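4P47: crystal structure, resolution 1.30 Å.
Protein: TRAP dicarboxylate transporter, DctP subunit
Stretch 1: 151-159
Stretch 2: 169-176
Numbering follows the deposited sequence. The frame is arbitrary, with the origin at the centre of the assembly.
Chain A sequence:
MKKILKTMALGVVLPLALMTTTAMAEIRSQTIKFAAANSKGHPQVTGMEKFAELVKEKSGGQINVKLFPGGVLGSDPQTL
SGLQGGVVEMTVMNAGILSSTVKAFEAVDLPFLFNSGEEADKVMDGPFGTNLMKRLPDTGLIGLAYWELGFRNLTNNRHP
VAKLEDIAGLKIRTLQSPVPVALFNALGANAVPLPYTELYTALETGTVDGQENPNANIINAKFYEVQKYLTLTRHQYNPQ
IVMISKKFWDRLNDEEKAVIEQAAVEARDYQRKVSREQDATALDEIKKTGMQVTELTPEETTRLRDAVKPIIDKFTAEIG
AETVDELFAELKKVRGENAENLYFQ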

# COMPACT_ATOMS: atom_id res chain seq x y z
N PHE A 151 4.11 4.71 0.89
CA PHE A 151 5.20 4.47 -0.05
C PHE A 151 6.22 3.49 0.50
O PHE A 151 6.50 3.41 1.70
N ARG A 152 6.81 2.75 -0.43
CA ARG A 152 7.98 1.93 -0.14
C ARG A 152 9.23 2.68 -0.56
O ARG A 152 9.33 3.14 -1.70
N ASN A 153 10.15 2.83 0.39
CA ASN A 153 11.42 3.52 0.22
C ASN A 153 12.60 2.56 0.48
O ASN A 153 12.40 1.36 0.69
N LEU A 154 13.82 3.08 0.45
CA LEU A 154 15.01 2.23 0.40
C LEU A 154 16.05 2.69 1.42
O LEU A 154 16.50 3.83 1.37
N THR A 155 16.45 1.78 2.31
CA THR A 155 17.58 2.06 3.18
C THR A 155 18.76 1.20 2.79
O THR A 155 18.61 0.15 2.19
N ASN A 156 19.97 1.67 3.10
CA ASN A 156 21.15 0.84 3.02
C ASN A 156 22.22 1.38 3.97
O ASN A 156 22.05 2.44 4.59
N ASN A 157 23.31 0.62 4.12
CA ASN A 157 24.38 1.02 5.02
C ASN A 157 25.69 1.26 4.31
O ASN A 157 26.69 1.48 4.97
N ARG A 158 25.70 1.24 2.98
CA ARG A 158 26.94 1.44 2.20
C ARG A 158 27.17 2.91 1.82
O ARG A 158 28.24 3.47 2.08
N HIS A 159 26.19 3.54 1.18
CA HIS A 159 26.37 4.91 0.68
C HIS A 159 25.03 5.51 0.29
O HIS A 159 24.08 4.77 0.05
N GLY A 169 24.80 -3.28 -7.54
CA GLY A 169 25.49 -4.24 -6.71
C GLY A 169 25.03 -4.33 -5.27
O GLY A 169 25.48 -5.20 -4.53
N LEU A 170 24.13 -3.45 -4.85
CA LEU A 170 23.64 -3.51 -3.48
C LEU A 170 22.79 -4.76 -3.26
O LEU A 170 21.99 -5.13 -4.12
N LYS A 171 22.97 -5.38 -2.10
CA LYS A 171 22.19 -6.55 -1.69
C LYS A 171 21.04 -6.04 -0.85
O LYS A 171 21.22 -5.67 0.32
N ILE A 172 19.86 -5.98 -1.46
CA ILE A 172 18.69 -5.36 -0.85
C ILE A 172 17.63 -6.41 -0.56
O ILE A 172 17.20 -7.12 -1.47
N ARG A 173 17.22 -6.54 0.70
CA ARG A 173 16.10 -7.43 1.04
C ARG A 173 14.83 -6.82 0.45
O ARG A 173 14.47 -5.67 0.76
N THR A 174 14.18 -7.57 -0.43
CA THR A 174 12.95 -7.12 -1.09
C THR A 174 11.83 -8.12 -0.90
O THR A 174 12.08 -9.31 -0.69
N LEU A 175 10.61 -7.67 -1.06
CA LEU A 175 9.51 -8.61 -1.29
C LEU A 175 9.83 -9.45 -2.53
O LEU A 175 10.57 -9.04 -3.44
N GLN A 176 9.29 -10.66 -2.54
CA GLN A 176 9.76 -11.67 -3.46
C GLN A 176 8.73 -12.05 -4.51
O GLN A 176 8.93 -13.02 -5.25

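The two stretches meet mainly through side chains, with no hydrogen bond between them, and the strands 151-156 and 171-173 run at 129° to each other, their axes no closer than 8.5 Å. Strands so far apart are joined by what projects from them, and stretch 2 supplies mainly aliphatic groups.

Gly-169 opens stretch 2 without touching stretch 1. Its phi of 82° is a value that glycine adopts readily, since it has no side chain to strain. Leu-170 follows, buried and pointing toward stretch 1, and it gives the largest covered area of any residue here, 84 Å². In its m,t rotamer both methyls face stretch 1. CD1 of Leu-170 lies 4.2 Å from CG of Asn-156; CD2 of Leu-170 lies 3.8 Å from CG of Arg-158 and 4.1 Å from CE1 of His-159, approaching that ring obliquely. A branched, apolar side chain suits this site, since it fills space beside three polar residues and has no polar atom to compete for their hydrogen bonds.

Those residues are organised by Asn-156. Its side chain, chi1 86°, accepts at OD1 from N of Arg-158 (2.8 Å) and N of His-159 (3.1 Å), and its ND2 donates to O of His-159 (2.9 Å). The amide thus holds the turn after the strand, and Leu-170 packs against a carboxamide whose polar atoms are already engaged. Arg-158 offers the aliphatic start of its side chain to the leucine, while its end leads away.

Lys-171, extended as m,t,t,t, is exposed and makes no contact with stretch 1, a natural setting for a charged amine. Ile-172 points back toward the other strand. With chi1 and chi2 both m, its CG2 reaches within 3.7 Å of CD1 of Leu-154, whose t,p rotamer brings its end nearer although its CA-to-CB bond points sideways. CD1 of Ile-172 lies 4.2 Å from O of Thr-155 and 4.4 Å from CB of Asn-156, so the branched isoleucine covers both side chain and backbone.

Arg-173 and Thr-174 make no contact with stretch 1. Thr-174, chi1 p, instead uses OG1 to donate to O of Leu-175 at 2.8 Å, a local bond within the loop.

Leu-175, m,t, makes the last contact. Its CG lies 3.5 Å from NH2 of Arg-152, and its CD1 sits over one face of the guanidinium. That flat face can accept an apolar neighbour while NE, NH1 and NH2 form hydrogen bonds elsewhere in the structure. Gln-176 then lies beyond reach of stretch 1.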

# COMPACT_ATOMS: atom_id res chain seq x y z
CB PHE A 151 5.90 5.80 -0.40
CG PHE A 151 5.06 6.70 -1.26
CD1 PHE A 151 4.91 6.44 -2.61
CD2 PHE A 151 4.37 7.76 -0.70
CE1 PHE A 151 4.09 7.25 -3.38
CE2 PHE A 151 3.57 8.56 -1.47
CZ PHE A 151 3.42 8.30 -2.80
CB ARG A 152 7.89 0.59 -0.87
CG ARG A 152 6.59 -0.13 -0.60
CD ARG A 152 6.57 -1.52 -1.17
NE ARG A 152 7.49 -2.42 -0.48
CZ ARG A 152 7.23 -3.09 0.63
NH1 ARG A 152 6.07 -2.97 1.24
NH2 ARG A 152 8.16 -3.88 1.13
CB ASN A 153 11.43 4.74 1.15
CG ASN A 153 10.39 5.77 0.74
OD1 ASN A 153 10.22 6.09 -0.44
ND2 ASN A 153 9.67 6.30 1.72
CB LEU A 154 15.62 2.33 -1.00
CG LEU A 154 16.90 1.55 -1.24
CD1 LEU A 154 16.68 0.05 -1.12
CD2 LEU A 154 17.46 1.88 -2.60
CB THR A 155 17.26 1.81 4.68
OG1 THR A 155 17.04 0.41 4.94
CG2 THR A 155 16.06 2.60 5.15
CB ASN A 156 21.64 0.68 1.57
CG ASN A 156 22.54 1.80 1.13
OD1 ASN A 156 23.76 1.63 1.06
ND2 ASN A 156 21.96 2.93 0.81
CB ASN A 157 24.60 -0.01 6.13
CG ASN A 157 25.25 0.61 7.35
OD1 ASN A 157 24.85 1.68 7.79
ND2 ASN A 157 26.27 -0.07 7.89
CB ARG A 158 26.92 0.61 0.91
CG ARG A 158 26.80 -0.88 1.07
CD ARG A 158 28.14 -1.53 1.32
NE ARG A 158 28.64 -1.18 2.64
CZ ARG A 158 28.14 -1.67 3.77
NH1 ARG A 158 27.13 -2.53 3.74
NH2 ARG A 158 28.65 -1.29 4.93
CB HIS A 159 27.31 4.95 -0.52
CG HIS A 159 26.92 4.01 -1.62
ND1 HIS A 159 27.65 2.88 -1.93
CD2 HIS A 159 25.86 4.01 -2.46
CE1 HIS A 159 27.08 2.25 -2.93
NE2 HIS A 159 25.98 2.90 -3.26
CB LEU A 170 22.81 -2.30 -3.10
CG LEU A 170 23.51 -0.95 -3.07
CD1 LEU A 170 22.52 0.16 -2.69
CD2 LEU A 170 24.68 -0.97 -2.10
CB LYS A 171 23.07 -7.53 -0.92
CG LYS A 171 24.19 -8.11 -1.78
CD LYS A 171 25.20 -8.92 -0.97
CE LYS A 171 26.20 -9.63 -1.87
NZ LYS A 171 27.04 -10.60 -1.12
CB ILE A 172 18.08 -4.29 -1.78
CG1 ILE A 172 19.13 -3.22 -2.15
CG2 ILE A 172 16.84 -3.65 -1.12
CD1 ILE A 172 19.73 -2.43 -0.97
CB ARG A 173 15.96 -7.58 2.55
CG ARG A 173 14.95 -8.63 2.98
CD ARG A 173 13.52 -8.13 3.03
NE ARG A 173 12.69 -9.09 3.76
CZ ARG A 173 11.42 -8.89 4.10
NH1 ARG A 173 10.82 -7.74 3.79
NH2 ARG A 173 10.76 -9.84 4.75
CB THR A 174 13.15 -6.92 -2.63
OG1 THR A 174 13.28 -8.19 -3.30
CG2 THR A 174 14.38 -6.09 -2.94
CB LEU A 175 8.16 -7.89 -1.42
CG LEU A 175 7.75 -7.08 -0.19
CD1 LEU A 175 6.37 -6.49 -0.41
CD2 LEU A 175 7.79 -7.96 1.05
CB GLN A 176 10.24 -12.91 -2.70
CG GLN A 176 11.51 -12.66 -1.89
CD GLN A 176 12.71 -12.35 -2.74
OE1 GLN A 176 13.34 -11.26 -2.64
NE2 GLN A 176 13.05 -13.28 -3.60